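Local coordinates for protein hypothetic aldehyde deformylating oxygenase (Sulfolobus tokodaii, PDB 5V4T) that binds iron in a ferritin-like, all-helical fold and probably acts as an oxidoreductase of the aldehyde deformylating oxygenase kind, at residues K33-L38 and E91-S96; A47-Q52 and A146-F151; L119-E124 and L187-Q192; Y161-V166 and A204-I209. One frame throughout, in Å; residues are numbered along the deposited sequence.

Contact 1 of 4, residues K33-L38 and E91-S96; sequences KILKKL and EDFQSS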
# COMPACT_ATOMS: atom_id res chain seq x y z
N LYS A 33 13.45 5.09 8.04
CA LYS A 33 13.21 6.22 8.96
C LYS A 33 13.25 7.58 8.24
O LYS A 33 12.48 8.50 8.56
CB LYS A 33 14.31 6.18 10.02
CG LYS A 33 14.21 7.26 11.07
CD LYS A 33 15.37 7.11 12.05
CE LYS A 33 15.67 8.46 12.69
NZ LYS A 33 16.65 8.26 13.78
N ILE A 34 14.16 7.69 7.27
CA ILE A 34 14.39 8.91 6.53
C ILE A 34 13.14 9.39 5.77
O ILE A 34 13.02 10.58 5.45
CB ILE A 34 15.59 8.78 5.54
CG1 ILE A 34 16.11 10.11 5.08
CG2 ILE A 34 15.23 7.91 4.34
CD1 ILE A 34 17.52 10.04 4.55
N LEU A 35 12.22 8.46 5.45
CA LEU A 35 11.02 8.84 4.71
C LEU A 35 10.14 9.77 5.46
O LEU A 35 9.41 10.53 4.86
CB LEU A 35 10.17 7.60 4.32
CG LEU A 35 10.68 6.77 3.14
CD1 LEU A 35 9.81 5.52 3.01
CD2 LEU A 35 10.57 7.57 1.85
N LYS A 36 10.19 9.73 6.79
CA LYS A 36 9.34 10.67 7.58
C LYS A 36 9.77 12.12 7.28
O LYS A 36 8.94 12.95 6.86
CB LYS A 36 9.46 10.35 9.07
CG LYS A 36 8.54 11.17 9.96
CD LYS A 36 8.77 10.81 11.43
CE LYS A 36 7.71 11.45 12.29
NZ LYS A 36 7.82 11.18 13.75
N LYS A 37 11.06 12.39 7.43
CA LYS A 37 11.60 13.73 7.15
C LYS A 37 11.36 14.15 5.72
O LYS A 37 10.95 15.27 5.45
CB LYS A 37 13.12 13.79 7.39
CG LYS A 37 13.40 14.40 8.72
CD LYS A 37 14.83 14.17 9.20
CE LYS A 37 14.88 14.39 10.71
NZ LYS A 37 16.27 14.33 11.22
N LEU A 38 11.67 13.26 4.79
CA LEU A 38 11.51 13.59 3.37
C LEU A 38 10.06 13.86 3.02
O LEU A 38 9.77 14.80 2.32
CB LEU A 38 12.05 12.48 2.50
CG LEU A 38 13.58 12.31 2.54
CD1 LEU A 38 13.96 10.94 2.01
CD2 LEU A 38 14.25 13.44 1.81
N GLU A 91 15.09 6.86 -2.74
CA GLU A 91 15.82 7.45 -3.90
C GLU A 91 14.98 8.47 -4.67
O GLU A 91 15.42 9.58 -5.01
CB GLU A 91 16.30 6.31 -4.81
CG GLU A 91 17.29 5.37 -4.15
CD GLU A 91 17.82 4.28 -5.06
OE1 GLU A 91 17.31 4.12 -6.20
OE2 GLU A 91 18.71 3.54 -4.61
N ASP A 92 13.72 8.14 -4.92
CA ASP A 92 12.82 9.04 -5.59
C ASP A 92 12.62 10.35 -4.84
O ASP A 92 12.58 11.40 -5.47
CB ASP A 92 11.47 8.37 -5.86
CG ASP A 92 11.56 7.34 -7.02
OD1 ASP A 92 12.59 7.35 -7.77
OD2 ASP A 92 10.63 6.53 -7.16
N PHE A 93 12.48 10.27 -3.52
CA PHE A 93 12.30 11.49 -2.73
C PHE A 93 13.50 12.43 -2.84
O PHE A 93 13.33 13.68 -2.73
CB PHE A 93 12.06 11.15 -1.28
CG PHE A 93 10.61 11.11 -0.94
CD1 PHE A 93 9.92 12.26 -0.69
CD2 PHE A 93 9.93 9.94 -0.89
CE1 PHE A 93 8.61 12.24 -0.34
CE2 PHE A 93 8.61 9.89 -0.54
CZ PHE A 93 7.91 11.05 -0.30
N GLN A 94 14.65 11.82 -3.08
CA GLN A 94 15.92 12.55 -3.15
C GLN A 94 16.26 12.93 -4.57
O GLN A 94 17.30 13.55 -4.82
CB GLN A 94 17.04 11.67 -2.59
CG GLN A 94 16.93 11.37 -1.12
CD GLN A 94 17.73 10.15 -0.66
OE1 GLN A 94 18.12 9.23 -1.44
NE2 GLN A 94 17.98 10.14 0.60
N SER A 95 15.43 12.59 -5.53
CA SER A 95 15.71 12.85 -6.91
C SER A 95 15.24 14.20 -7.35
O SER A 95 14.41 14.90 -6.73
CB SER A 95 15.06 11.79 -7.82
OG SER A 95 13.63 11.97 -7.83
N SER A 96 15.73 14.52 -8.55
CA SER A 96 15.41 15.76 -9.21
C SER A 96 13.92 15.87 -9.57
O SER A 96 13.23 16.85 -9.24
CB SER A 96 16.29 15.80 -10.47
OG SER A 96 15.94 16.87 -11.31

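Contact 2 of 4, residues A47-Q52 and A146-F151; sequences ANYSLQ and ARHVSF. With FE (Fe (III) ion), chain C.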
# COMPACT_ATOMS: atom_id res chain seq x y z
N ALA A 47 2.30 21.78 -0.11
CA ALA A 47 1.39 22.45 0.87
C ALA A 47 -0.07 22.53 0.53
O ALA A 47 -0.75 23.50 0.89
CB ALA A 47 1.90 23.86 1.22
N ASN A 48 -0.56 21.54 -0.18
CA ASN A 48 -2.04 21.50 -0.43
C ASN A 48 -2.63 20.27 0.27
O ASN A 48 -2.41 20.07 1.50
CB ASN A 48 -2.42 21.59 -1.89
CG ASN A 48 -1.67 20.66 -2.78
OD1 ASN A 48 -1.83 20.74 -4.01
ND2 ASN A 48 -0.84 19.72 -2.21
N TYR A 49 -3.28 19.38 -0.47
CA TYR A 49 -3.69 18.12 0.14
C TYR A 49 -2.47 17.30 0.65
O TYR A 49 -2.66 16.36 1.44
CB TYR A 49 -4.43 17.26 -0.89
CG TYR A 49 -5.11 16.05 -0.29
CD1 TYR A 49 -6.29 16.21 0.44
CD2 TYR A 49 -4.55 14.77 -0.34
CE1 TYR A 49 -6.91 15.13 1.03
CE2 TYR A 49 -5.19 13.70 0.27
CZ TYR A 49 -6.35 13.89 0.95
OH TYR A 49 -6.98 12.81 1.55
N SER A 50 -1.23 17.59 0.18
CA SER A 50 -0.10 16.77 0.56
C SER A 50 0.09 16.67 2.09
O SER A 50 0.45 15.64 2.65
CB SER A 50 1.20 17.33 -0.07
OG SER A 50 1.43 18.60 0.44
N LEU A 51 -0.23 17.76 2.80
CA LEU A 51 -0.11 17.73 4.24
C LEU A 51 -1.19 16.81 4.90
O LEU A 51 -0.86 16.11 5.83
CB LEU A 51 -0.29 19.20 4.76
CG LEU A 51 0.79 20.20 4.26
CD1 LEU A 51 0.26 21.61 4.33
CD2 LEU A 51 2.03 20.06 5.04
N GLN A 52 -2.40 16.84 4.38
CA GLN A 52 -3.45 15.93 4.81
C GLN A 52 -3.05 14.50 4.47
O GLN A 52 -3.24 13.59 5.27
CB GLN A 52 -4.78 16.31 4.21
CG GLN A 52 -5.86 15.38 4.69
CD GLN A 52 -7.22 15.95 4.62
OE1 GLN A 52 -7.42 17.15 4.59
NE2 GLN A 52 -8.20 15.06 4.57
N ALA A 146 -8.43 6.30 -2.06
CA ALA A 146 -9.02 6.84 -3.27
C ALA A 146 -8.68 8.30 -3.48
O ALA A 146 -8.33 8.71 -4.59
CB ALA A 146 -10.53 6.63 -3.29
N ARG A 147 -8.67 9.08 -2.42
CA ARG A 147 -8.25 10.47 -2.52
C ARG A 147 -6.77 10.60 -2.70
O ARG A 147 -6.30 11.49 -3.43
CB ARG A 147 -8.69 11.23 -1.29
CG ARG A 147 -10.17 11.50 -1.13
CD ARG A 147 -10.40 12.54 0.00
NE ARG A 147 -9.80 12.18 1.30
CZ ARG A 147 -10.36 11.40 2.24
NH1 ARG A 147 -11.52 10.83 2.06
NH2 ARG A 147 -9.71 11.15 3.36
N HIS A 148 -6.00 9.70 -2.11
CA HIS A 148 -4.55 9.70 -2.30
C HIS A 148 -4.19 9.50 -3.78
O HIS A 148 -3.36 10.18 -4.34
CB HIS A 148 -3.84 8.68 -1.44
CG HIS A 148 -3.94 8.97 0.04
ND1 HIS A 148 -3.31 8.22 1.00
CD2 HIS A 148 -4.66 9.91 0.70
CE1 HIS A 148 -3.59 8.71 2.19
NE2 HIS A 148 -4.42 9.73 2.04
N VAL A 149 -4.81 8.53 -4.40
CA VAL A 149 -4.56 8.28 -5.79
C VAL A 149 -4.96 9.43 -6.70
O VAL A 149 -4.18 9.81 -7.58
CB VAL A 149 -5.27 6.95 -6.18
CG1 VAL A 149 -5.20 6.77 -7.70
CG2 VAL A 149 -4.62 5.80 -5.48
N SER A 150 -6.11 10.05 -6.44
CA SER A 150 -6.59 11.24 -7.17
C SER A 150 -5.62 12.37 -7.01
O SER A 150 -5.25 13.04 -7.99
CB SER A 150 -7.96 11.73 -6.67
OG SER A 150 -8.87 10.74 -6.93
N PHE A 151 -5.12 12.54 -5.78
CA PHE A 151 -4.10 13.56 -5.56
C PHE A 151 -2.85 13.29 -6.37
O PHE A 151 -2.30 14.21 -7.00
CB PHE A 151 -3.77 13.66 -4.07
CG PHE A 151 -2.69 14.64 -3.76
CD1 PHE A 151 -2.82 15.98 -4.07
CD2 PHE A 151 -1.58 14.22 -3.12
CE1 PHE A 151 -1.75 16.87 -3.79
CE2 PHE A 151 -0.51 15.07 -2.87
CZ PHE A 151 -0.61 16.38 -3.22
FE FE C . -2.04 6.39 0.98
O HOH W 1 -0.90 4.70 1.34

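Contact 3 of 4, residues L119-E124 and L187-Q192; sequences LKILNE and LGYSIQ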
# COMPACT_ATOMS: atom_id res chain seq x y z
N LEU A 119 -5.87 -4.11 0.24
CA LEU A 119 -7.03 -3.62 0.98
C LEU A 119 -8.30 -4.40 0.60
O LEU A 119 -9.16 -4.69 1.45
CB LEU A 119 -7.25 -2.13 0.75
CG LEU A 119 -6.19 -1.26 1.40
CD1 LEU A 119 -6.21 0.17 0.90
CD2 LEU A 119 -6.33 -1.28 2.90
N LYS A 120 -8.45 -4.75 -0.69
CA LYS A 120 -9.55 -5.63 -1.11
C LYS A 120 -9.51 -6.93 -0.33
O LYS A 120 -10.54 -7.39 0.19
CB LYS A 120 -9.43 -5.94 -2.62
CG LYS A 120 -10.22 -7.17 -3.07
CD LYS A 120 -9.81 -7.56 -4.51
CE LYS A 120 -10.25 -8.96 -4.92
NZ LYS A 120 -11.75 -8.90 -5.05
N ILE A 121 -8.38 -7.56 -0.27
CA ILE A 121 -8.27 -8.82 0.44
C ILE A 121 -8.57 -8.63 1.93
O ILE A 121 -9.35 -9.35 2.51
CB ILE A 121 -6.88 -9.45 0.27
CG1 ILE A 121 -6.63 -9.79 -1.22
CG2 ILE A 121 -6.70 -10.63 1.19
CD1 ILE A 121 -5.17 -10.06 -1.47
N LEU A 122 -7.99 -7.60 2.53
CA LEU A 122 -8.26 -7.31 3.95
C LEU A 122 -9.70 -7.02 4.25
O LEU A 122 -10.22 -7.45 5.30
CB LEU A 122 -7.31 -6.22 4.53
CG LEU A 122 -5.86 -6.65 4.56
CD1 LEU A 122 -4.97 -5.47 4.89
CD2 LEU A 122 -5.63 -7.77 5.58
N ASN A 123 -10.36 -6.25 3.36
CA ASN A 123 -11.79 -5.97 3.52
C ASN A 123 -12.66 -7.21 3.46
O ASN A 123 -13.42 -7.52 4.33
CB ASN A 123 -12.18 -4.99 2.40
CG ASN A 123 -13.56 -4.44 2.53
OD1 ASN A 123 -14.28 -4.62 3.50
ND2 ASN A 123 -13.96 -3.72 1.50
N GLU A 124 -12.48 -7.94 2.38
CA GLU A 124 -13.26 -9.16 2.15
C GLU A 124 -13.05 -10.20 3.27
O GLU A 124 -14.00 -10.79 3.76
CB GLU A 124 -12.88 -9.77 0.84
CG GLU A 124 -13.32 -8.91 -0.31
CD GLU A 124 -13.00 -9.47 -1.67
OE1 GLU A 124 -12.31 -10.50 -1.77
OE2 GLU A 124 -13.47 -8.84 -2.67
N LEU A 187 -5.98 -17.76 2.46
CA LEU A 187 -7.17 -16.95 2.58
C LEU A 187 -8.19 -17.24 1.47
O LEU A 187 -9.26 -16.65 1.48
CB LEU A 187 -6.81 -15.47 2.56
CG LEU A 187 -5.72 -14.97 3.53
CD1 LEU A 187 -5.51 -13.47 3.49
CD2 LEU A 187 -6.02 -15.39 4.94
N GLY A 188 -7.87 -18.13 0.54
CA GLY A 188 -8.83 -18.55 -0.49
C GLY A 188 -8.68 -17.83 -1.84
O GLY A 188 -9.45 -18.07 -2.75
N TYR A 189 -7.64 -17.03 -1.99
CA TYR A 189 -7.40 -16.24 -3.22
C TYR A 189 -6.48 -16.98 -4.17
O TYR A 189 -5.61 -17.72 -3.75
CB TYR A 189 -6.77 -14.90 -2.88
CG TYR A 189 -7.74 -14.05 -2.13
CD1 TYR A 189 -8.62 -13.22 -2.80
CD2 TYR A 189 -7.85 -14.11 -0.75
CE1 TYR A 189 -9.58 -12.49 -2.14
CE2 TYR A 189 -8.82 -13.38 -0.08
CZ TYR A 189 -9.66 -12.56 -0.78
OH TYR A 189 -10.64 -11.85 -0.08
N SER A 190 -6.74 -16.76 -5.45
CA SER A 190 -5.89 -17.21 -6.53
C SER A 190 -4.86 -16.13 -6.85
O SER A 190 -5.28 -15.02 -7.16
CB SER A 190 -6.72 -17.42 -7.75
OG SER A 190 -5.92 -17.43 -8.91
N ILE A 191 -3.58 -16.46 -6.81
CA ILE A 191 -2.53 -15.49 -7.17
C ILE A 191 -2.72 -15.04 -8.62
O ILE A 191 -2.62 -13.83 -8.90
CB ILE A 191 -1.12 -16.02 -6.96
CG1 ILE A 191 -0.88 -16.36 -5.49
CG2 ILE A 191 -0.05 -15.04 -7.41
CD1 ILE A 191 -0.67 -15.09 -4.65
N GLN A 192 -2.99 -15.97 -9.55
CA GLN A 192 -3.31 -15.53 -10.90
C GLN A 192 -4.44 -14.52 -11.01
O GLN A 192 -4.34 -13.52 -11.79
CB GLN A 192 -3.62 -16.71 -11.85
CG GLN A 192 -3.72 -16.27 -13.34
CD GLN A 192 -2.40 -15.71 -13.86
OE1 GLN A 192 -1.41 -16.46 -13.99
NE2 GLN A 192 -2.34 -14.40 -14.18

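Contact 4 of 4, residues Y161-V166 and A204-I209; sequences YAVKRV and ARINKI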
# COMPACT_ATOMS: atom_id res chain seq x y z
N TYR A 161 6.15 10.46 -19.57
CA TYR A 161 7.07 9.99 -18.60
C TYR A 161 6.37 9.17 -17.49
O TYR A 161 6.86 8.12 -17.04
CB TYR A 161 7.74 11.19 -17.93
CG TYR A 161 8.74 10.84 -16.88
CD1 TYR A 161 10.02 10.47 -17.17
CD2 TYR A 161 8.38 10.91 -15.52
CE1 TYR A 161 10.95 10.17 -16.15
CE2 TYR A 161 9.30 10.62 -14.52
CZ TYR A 161 10.60 10.30 -14.87
OH TYR A 161 11.52 9.98 -13.94
N ALA A 162 5.20 9.65 -17.07
CA ALA A 162 4.48 8.97 -15.98
C ALA A 162 3.96 7.58 -16.38
O ALA A 162 4.10 6.61 -15.65
CB ALA A 162 3.33 9.84 -15.48
N VAL A 163 3.44 7.50 -17.59
CA VAL A 163 2.99 6.19 -18.09
C VAL A 163 4.16 5.23 -18.14
O VAL A 163 4.04 4.10 -17.72
CB VAL A 163 2.27 6.33 -19.43
CG1 VAL A 163 1.95 4.95 -20.03
CG2 VAL A 163 1.01 7.13 -19.30
N LYS A 164 5.31 5.67 -18.73
CA LYS A 164 6.47 4.80 -18.80
C LYS A 164 6.95 4.36 -17.40
O LYS A 164 7.32 3.18 -17.21
CB LYS A 164 7.59 5.46 -19.60
CG LYS A 164 7.25 5.62 -21.08
CD LYS A 164 8.34 6.35 -21.87
CE LYS A 164 9.75 6.08 -21.34
NZ LYS A 164 10.84 6.34 -22.36
N ARG A 165 6.90 5.27 -16.41
CA ARG A 165 7.21 4.92 -15.05
C ARG A 165 6.33 3.82 -14.51
O ARG A 165 6.84 2.85 -13.85
CB ARG A 165 7.10 6.11 -14.10
CG ARG A 165 8.20 7.14 -14.23
CD ARG A 165 9.40 6.85 -13.38
NE ARG A 165 9.08 6.89 -11.97
CZ ARG A 165 9.90 6.49 -11.04
NH1 ARG A 165 11.14 6.10 -11.38
NH2 ARG A 165 9.56 6.55 -9.78
N VAL A 166 5.03 3.97 -14.71
CA VAL A 166 4.06 2.98 -14.25
C VAL A 166 4.42 1.63 -14.87
O VAL A 166 4.45 0.61 -14.19
CB VAL A 166 2.60 3.40 -14.49
CG1 VAL A 166 1.65 2.27 -14.13
CG2 VAL A 166 2.30 4.62 -13.65
N ALA A 204 -6.21 0.98 -15.82
CA ALA A 204 -7.10 2.06 -15.35
C ALA A 204 -6.31 3.31 -14.94
O ALA A 204 -6.70 4.40 -15.27
CB ALA A 204 -7.87 1.55 -14.15
N ARG A 205 -5.20 3.13 -14.23
CA ARG A 205 -4.41 4.27 -13.78
C ARG A 205 -3.78 4.94 -14.96
O ARG A 205 -3.80 6.19 -15.06
CB ARG A 205 -3.35 3.93 -12.75
CG ARG A 205 -3.87 3.15 -11.52
CD ARG A 205 -5.07 3.80 -10.79
NE ARG A 205 -5.48 2.96 -9.63
CZ ARG A 205 -6.58 3.17 -8.85
NH1 ARG A 205 -7.42 4.15 -9.15
NH2 ARG A 205 -6.85 2.38 -7.79
N ILE A 206 -3.25 4.15 -15.89
CA ILE A 206 -2.71 4.72 -17.13
C ILE A 206 -3.75 5.45 -17.94
O ILE A 206 -3.49 6.55 -18.46
CB ILE A 206 -1.97 3.66 -17.98
CG1 ILE A 206 -0.72 3.21 -17.25
CG2 ILE A 206 -1.72 4.22 -19.38
CD1 ILE A 206 -0.04 2.00 -17.83
N ASN A 207 -4.93 4.88 -18.10
CA ASN A 207 -5.99 5.58 -18.76
C ASN A 207 -6.33 6.94 -18.15
O ASN A 207 -6.61 7.92 -18.87
CB ASN A 207 -7.20 4.72 -18.81
CG ASN A 207 -7.04 3.53 -19.75
OD1 ASN A 207 -6.12 3.50 -20.55
ND2 ASN A 207 -7.99 2.61 -19.71
N LYS A 208 -6.31 7.00 -16.82
CA LYS A 208 -6.64 8.24 -16.12
C LYS A 208 -5.53 9.29 -16.33
O LYS A 208 -5.82 10.46 -16.58
CB LYS A 208 -6.77 7.95 -14.64
CG LYS A 208 -8.19 7.61 -14.25
CD LYS A 208 -8.99 8.90 -14.04
CE LYS A 208 -9.99 8.83 -12.90
NZ LYS A 208 -11.23 9.59 -13.24
N ILE A 209 -4.28 8.84 -16.31
CA ILE A 209 -3.12 9.70 -16.62
C ILE A 209 -3.25 10.31 -18.04
O ILE A 209 -3.05 11.51 -18.25
CB ILE A 209 -1.75 9.04 -16.48
CG1 ILE A 209 -1.46 8.62 -15.01
CG2 ILE A 209 -0.64 9.90 -17.03
CD1 ILE A 209 -0.35 7.67 -14.91

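Contact 1 of 4, residues K33-L38 and E91-S96
Both leucines of K33-L38 carry CG anti to the carbonyl carbon (chi1 -77° for L35 and -69° for L38), which sends their methyl groups off the flank of helix 34-46 toward F93. The phenylalanine answers with a chi1 of -96°, well away from a staggered value, and its ring slots in alongside the two leucines. L35 works with its tip: CD2 lies 3.7 Å from F93 CD2 and almost as near CE2, the leucine and the ring running crosswise. L38 instead slides past F93 in the opposite sense. Its CB rests 3.8 Å from F93 CD1, meeting the ring obliquely, while its CD1 reaches back to F93 CB, also at 3.8 Å, so the leucine follows the phenylalanine from root to ring. This is where helix 34-46 lies against the C-terminal end of helix 80-93 within the ferritin-like helical fold, and L35 also touches L89 and V90 of the latter. F93 also meets I102 of helix 98-128, and its side chain is about 9 Å from that of the iron ligand E57. Farther out, I34 has CG1 anti to the backbone N and brings CD1 to 4.0 Å from Q94 NE2, a crosswise apolar-to-amide touch at the exposed margin. Near the end of helix 80-93, S95 folds back on D92: S95 OG donates to D92 O over 2.6 Å, in the carbonyl plane and on a lone pair, and S95 N gives the same oxygen a second bond.

Contact 2 of 4, residues A47-Q52 and A146-F151
Followed from its root outward, Y49 meets F151 first, then H148 and R147. CB sits over one face of the F151 ring, 4.2 Å from the centroid, a CH-pi contact; CD2 lies 3.9 Å from F151 CG, the two rings meeting obliquely. CE2 then passes H148 CD2 at 3.9 Å, with that imidazole carbon at the edge of the tyrosine ring, while Q52 CB covers part of one tyrosine face. At the tip, OH accepts a nearly straight bond from R147 NE (2.9 Å, 162° at the hydrogen), close to the guanidinium plane. R147 and H148 lie in the ExxH motif (E145 to H148) of helix 132-155 in the ferritin-like fold. H148 ND1 binds the iron at 2.2 Å, beside E57, E111, E145 and a water. An alanine in place of Y49 would probably loosen R147 and leave the F151 face and the imidazole edge less well packed. E56 forms the second shell: OE1 pairs with H148 NE2, fixing the ring's rotation, and OE2 with R147 NH2 and Q52 NE2. R147 NH2 also bridges to D144, so two carboxylates and the phenol hold the guanidinium.

Contact 3 of 4, residues L119-E124 and L187-Q192
K120 opens the contact indirectly: its long chain turns at the last torsion (chi4 70°) and sets NZ 2.9 Å from E124 OE2, a salt bridge one turn along the same helix in which the ammonium comes from above the carboxylate plane. I121, next in line, does the apolar work. Its CG1 hangs almost exactly over the middle of the Y189 ring, 4.1 Å from the centroid and 10° off the normal, a clear CH-pi contact. The other branch, CG2, lies anti to the backbone N and serves two neighbours: Y189 CE2 at 3.7 Å and L187 CD1 at 3.8 Å. One turn further on, E124 stretches out beyond CG and offers OE1 to the phenol. Y189 OH donates to E124 OE1 over 2.7 Å, at the ring's edge and on the anti lone pair of the oxygen, with carboxylate and ring planes only 17° apart. The hydroxyl also nestles against E124 CB at 3.2 Å, so E124 meets the tyrosine tip with both its carboxylate and its CB. Each carboxylate oxygen thus has its own donor, and the lysine is likely to keep E124 ionised. Between L187 and Y189 the chain turns at G188, whose backbone angles would jam a CB against the carbonyl O of L187. S190 then caps the following helix, its OG accepting from E193 N. The whole is a helix-linking loop ending in an N-cap, latched by its tyrosine to helix 98-128, the long ferritin-like helix that farther back carries the iron ligand E111.

Contact 4 of 4, residues Y161-V166 and A204-I209
Helices 159-179 and 191-211 run antiparallel here, the short segments inclined at 173° with axes 9.9 Å apart, and V163 and I206 are the nearest pair, their CA atoms 6.0 Å apart. The seam between them is purely aliphatic. V163 uses both branches: CG1, anti to the backbone N, meets I206 CG2 at 3.8 Å, while CG2 turns to I209 CG2 at 3.9 Å. One turn on, V166 repeats the division, its CG1 lying 4.0 Å from I206 CG1 and its CG2 somewhat farther from I209 CD1. The two isoleucines share a shape, CG1 anti to the carbonyl carbon and CG2 anti to the backbone N, so that each can bridge two valines. I206 crosses V163 at about a right angle but slides past V166 in the opposite direction. An alanine at I206 would remove CG1, CG2 and CD1, and would probably leave both valines poorly packed along this seam. A162 adds a looser touch, its CB 4.3 Å from I209 CG2. Deeper in the protein, V166 rests on M108 and I109 of helix 98-128, and I209 on L153 of helix 132-155 and on I156 just beyond it. R205, whose guanidinium leads away from the seam, bonds through NE to G112 O, tying helix 191-211 to helix 98-128 in this all-helical fold.

How the contacts relate
Burial alone does not set the chemistry of the four sites. Contact 1 is superficial and hydrophobic, contact 4 hydrophobic but buried, whereas the partly buried contacts 2 and 3 each add a tyrosine hydroxyl to apolar packing: as acceptor from an arginine in contact 2, as donor to a glutamate in contact 3. Contact 2 alone includes an iron ligand. Contacts 3 and 4 share helix 191-211, one at its start, the other near its end, with centres 25 Å apart. A salt bridge between D92 OD2 and R165 NH2 joins contacts 1 and 4, and V149 packs on R205 between contacts 2 and 4. Contacts 1 and 3 lie on opposite sides of the chain's centre.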